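Long-range contact in aminopeptidase (Legionella pneumophila subsp. pneumophila, PDB 6ICA), which is probably a zinc-dependent aminopeptidase, a metalloexopeptidase that removes amino acids from the N-terminal ends of peptides: residues I233-H238 against V413-E418. Residues are numbered along the deposited sequence; the frame is centred on the assembly and turned at random.
Sequences IVIGAH and VAFAIE. With ZN (zinc ion), chain G.
The ring of Phe-415 is the flat group of this contact. Ile-233, the Val-234 carbonyl and Ile-235 all reach its CD2–CE2 side at a slant, neither squarely over a face nor squarely at the rim. The nearest approach is Ile-233 CG2 to Phe-415 CE2, 3.5 Å, with Ile-235 CG1 lying 4.2 Å from Phe-415 CD2. This is helix-on-sheet packing in the M28 peptidase fold: helix 402-420 lies against strand 232-238, an interior strand of the mixed sheet, whose flanking strands 277-282 and 306-311 both run parallel to it. The short segments run nearly antiparallel, at 168°, and their axes come within 9.0 Å, a separation bridged by side chains without any hydrogen bond between the two segments.

Torsions explain the reach. With chi1 at -179°, CG of Phe-415 is turned directly away from the residue's amide nitrogen, which carries the ring out from the helix to the strand; Leu-337 and Leu-341 of helix 335-349 and Val-310 of strand 306-311 also touch this side chain. In Ile-233, CG2 is likewise the branch opposite the backbone N, and it is the methyl that meets the ring. Ile-235 divides its contacts, CG1 to the ring and CD1 to Ala-416 CB at 3.6 Å, while Ile-259 of helix 249-268 also packs on it. All five touching residues are buried, so the contact belongs to the hydrophobic core.

The same strand leads from this core to the metal centre. At its C-terminal end His-238 shares a zinc ion with Asp-251 and Asp-313, and two waters also bind the metal. Asp-240 OD1 accepts a hydrogen bond from His-238 ND1, which helps fix the imidazole's rotation, while His-238 NE2 binds the zinc ion at 2.1 Å.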
ATOM      1  N   ILE A 233       6.781   6.335  11.877  1.00 17.10           N
ATOM      2  CA  ILE A 233       5.432   6.284  11.323  1.00 20.21           C
ATOM      3  C   ILE A 233       5.537   6.047   9.815  1.00 21.06           C
ATOM      4  O   ILE A 233       6.309   6.730   9.134  1.00 22.66           O
ATOM      5  CB  ILE A 233       4.641   7.602  11.583  1.00 18.58           C
ATOM      6  CG1 ILE A 233       4.567   7.917  13.089  1.00 21.39           C
ATOM      7  CG2 ILE A 233       3.247   7.523  10.959  1.00 12.60           C
ATOM      8  CD1 ILE A 233       4.001   6.804  13.932  1.00 19.36           C
ATOM      9  N   VAL A 234       4.765   5.101   9.285  1.00 15.89           N
ATOM     10  CA  VAL A 234       4.855   4.799   7.854  1.00 12.12           C
ATOM     11  C   VAL A 234       3.514   5.023   7.121  1.00 15.22           C
ATOM     12  O   VAL A 234       2.465   4.531   7.534  1.00 16.64           O
ATOM     13  CB  VAL A 234       5.336   3.348   7.623  1.00 14.20           C
ATOM     14  CG1 VAL A 234       5.324   2.994   6.120  1.00 14.57           C
ATOM     15  CG2 VAL A 234       6.724   3.121   8.239  1.00 13.06           C
ATOM     16  N   ILE A 235       3.572   5.767   6.024  1.00 14.37           N
ATOM     17  CA  ILE A 235       2.419   5.969   5.174  1.00 13.57           C
ATOM     18  C   ILE A 235       2.717   5.441   3.788  1.00 15.94           C
ATOM     19  O   ILE A 235       3.681   5.875   3.142  1.00 17.07           O
ATOM     20  CB  ILE A 235       2.038   7.455   5.096  1.00 18.66           C
ATOM     21  CG1 ILE A 235       1.618   7.951   6.484  1.00 24.04           C
ATOM     22  CG2 ILE A 235       0.926   7.660   4.096  1.00 12.98           C
ATOM     23  CD1 ILE A 235       1.920   9.392   6.727  1.00 30.37           C
ATOM     24  N   GLY A 236       1.878   4.518   3.316  1.00 15.43           N
ATOM     25  CA  GLY A 236       2.155   3.810   2.073  1.00  9.70           C
ATOM     26  C   GLY A 236       1.042   3.743   1.034  1.00 15.08           C
ATOM     27  O   GLY A 236      -0.136   3.968   1.319  1.00 13.91           O
ATOM     28  N   ALA A 237       1.453   3.433  -0.195  1.00 12.60           N
ATOM     29  CA  ALA A 237       0.581   3.193  -1.336  1.00 10.52           C
ATOM     30  C   ALA A 237       1.416   2.398  -2.331  1.00 11.94           C
ATOM     31  O   ALA A 237       2.635   2.316  -2.176  1.00 16.63           O
ATOM     32  CB  ALA A 237       0.082   4.514  -1.959  1.00  9.02           C
ATOM     33  N   HIS A 238       0.797   1.792  -3.336  1.00  9.20           N
ATOM     34  CA  HIS A 238       1.620   1.115  -4.331  1.00 12.50           C
ATOM     35  C   HIS A 238       1.516   1.798  -5.681  1.00 14.28           C
ATOM     36  O   HIS A 238       0.458   2.316  -6.045  1.00 17.66           O
ATOM     37  CB  HIS A 238       1.274  -0.377  -4.419  1.00 11.84           C
ATOM     38  CG  HIS A 238      -0.072  -0.689  -5.004  1.00 13.72           C
ATOM     39  ND1 HIS A 238      -0.260  -0.951  -6.345  1.00 13.07           N
ATOM     40  CD2 HIS A 238      -1.283  -0.866  -4.419  1.00 13.44           C
ATOM     41  CE1 HIS A 238      -1.531  -1.249  -6.564  1.00 14.43           C
ATOM     42  NE2 HIS A 238      -2.174  -1.202  -5.411  1.00 18.09           N
ATOM     43  N   VAL A 413      -2.422  12.961   6.537  1.00 21.87           N
ATOM     44  CA  VAL A 413      -1.773  14.044   7.264  1.00 16.47           C
ATOM     45  C   VAL A 413      -2.090  14.008   8.769  1.00 16.00           C
ATOM     46  O   VAL A 413      -1.205  14.196   9.600  1.00 24.85           O
ATOM     47  CB  VAL A 413      -2.190  15.402   6.673  1.00 16.87           C
ATOM     48  CG1 VAL A 413      -1.836  16.531   7.612  1.00 17.58           C
ATOM     49  CG2 VAL A 413      -1.539  15.603   5.318  1.00 12.24           C
ATOM     50  N   ALA A 414      -3.349  13.769   9.122  1.00 15.78           N
ATOM     51  CA  ALA A 414      -3.747  13.720  10.538  1.00 16.03           C
ATOM     52  C   ALA A 414      -3.059  12.563  11.257  1.00 18.85           C
ATOM     53  O   ALA A 414      -2.591  12.712  12.380  1.00 23.75           O
ATOM     54  CB  ALA A 414      -5.264  13.606  10.672  1.00 17.44           C
ATOM     55  N   PHE A 415      -3.024  11.412  10.590  1.00 18.53           N
ATOM     56  CA  PHE A 415      -2.345  10.208  11.070  1.00 21.43           C
ATOM     57  C   PHE A 415      -0.874  10.507  11.361  1.00 24.51           C
ATOM     58  O   PHE A 415      -0.354  10.197  12.431  1.00 26.36           O
ATOM     59  CB  PHE A 415      -2.468   9.106  10.009  1.00 20.73           C
ATOM     60  CG  PHE A 415      -1.833   7.790  10.383  1.00 21.37           C
ATOM     61  CD1 PHE A 415      -2.571   6.808  11.045  1.00 18.76           C
ATOM     62  CD2 PHE A 415      -0.516   7.506  10.023  1.00 17.25           C
ATOM     63  CE1 PHE A 415      -2.002   5.572  11.353  1.00 21.11           C
ATOM     64  CE2 PHE A 415       0.065   6.282  10.336  1.00 17.34           C
ATOM     65  CZ  PHE A 415      -0.677   5.307  11.005  1.00 18.22           C
ATOM     66  N   ALA A 416      -0.215  11.112  10.383  1.00 21.84           N
ATOM     67  CA  ALA A 416       1.197  11.438  10.478  1.00 18.54           C
ATOM     68  C   ALA A 416       1.452  12.405  11.622  1.00 18.77           C
ATOM     69  O   ALA A 416       2.339  12.189  12.429  1.00 21.18           O
ATOM     70  CB  ALA A 416       1.696  12.034   9.155  1.00 19.14           C
ATOM     71  N   ILE A 417       0.673  13.478  11.688  1.00 21.63           N
ATOM     72  CA  ILE A 417       0.917  14.513  12.682  1.00 20.53           C
ATOM     73  C   ILE A 417       0.604  14.018  14.091  1.00 25.37           C
ATOM     74  O   ILE A 417       1.429  14.169  14.989  1.00 22.96           O
ATOM     75  CB  ILE A 417       0.116  15.791  12.362  1.00 19.97           C
ATOM     76  CG1 ILE A 417       0.750  16.477  11.148  1.00 26.44           C
ATOM     77  CG2 ILE A 417       0.133  16.750  13.535  1.00 19.32           C
ATOM     78  CD1 ILE A 417       0.029  17.698  10.663  1.00 26.25           C
ATOM     79  N   GLU A 418      -0.557  13.395  14.277  1.00 24.28           N
ATOM     80  CA  GLU A 418      -0.938  12.893  15.600  1.00 22.62           C
ATOM     81  C   GLU A 418       0.062  11.878  16.152  1.00 23.76           C
ATOM     82  O   GLU A 418       0.487  11.985  17.302  1.00 25.89           O
ATOM     83  CB  GLU A 418      -2.333  12.274  15.553  1.00 25.32           C
ATOM     84  CG  GLU A 418      -3.488  13.291  15.561  1.00 26.02           C
ATOM     85  CD  GLU A 418      -3.681  13.979  16.910  1.00 27.46           C
ATOM     86  OE1 GLU A 418      -3.071  13.543  17.925  1.00 25.23           O
ATOM     87  OE2 GLU A 418      -4.464  14.947  16.957  1.00 26.55           O
TER
HETATM   88 ZN    ZN G 504      -4.223  -1.815  -5.199  1.00 19.39          ZN
HETATM   89  O   HOH W   1      -4.023  -3.723  -5.500  1.00 16.47           O
HETATM   90  O   HOH W   2      -6.336  -2.830  -4.636  1.00 25.69           O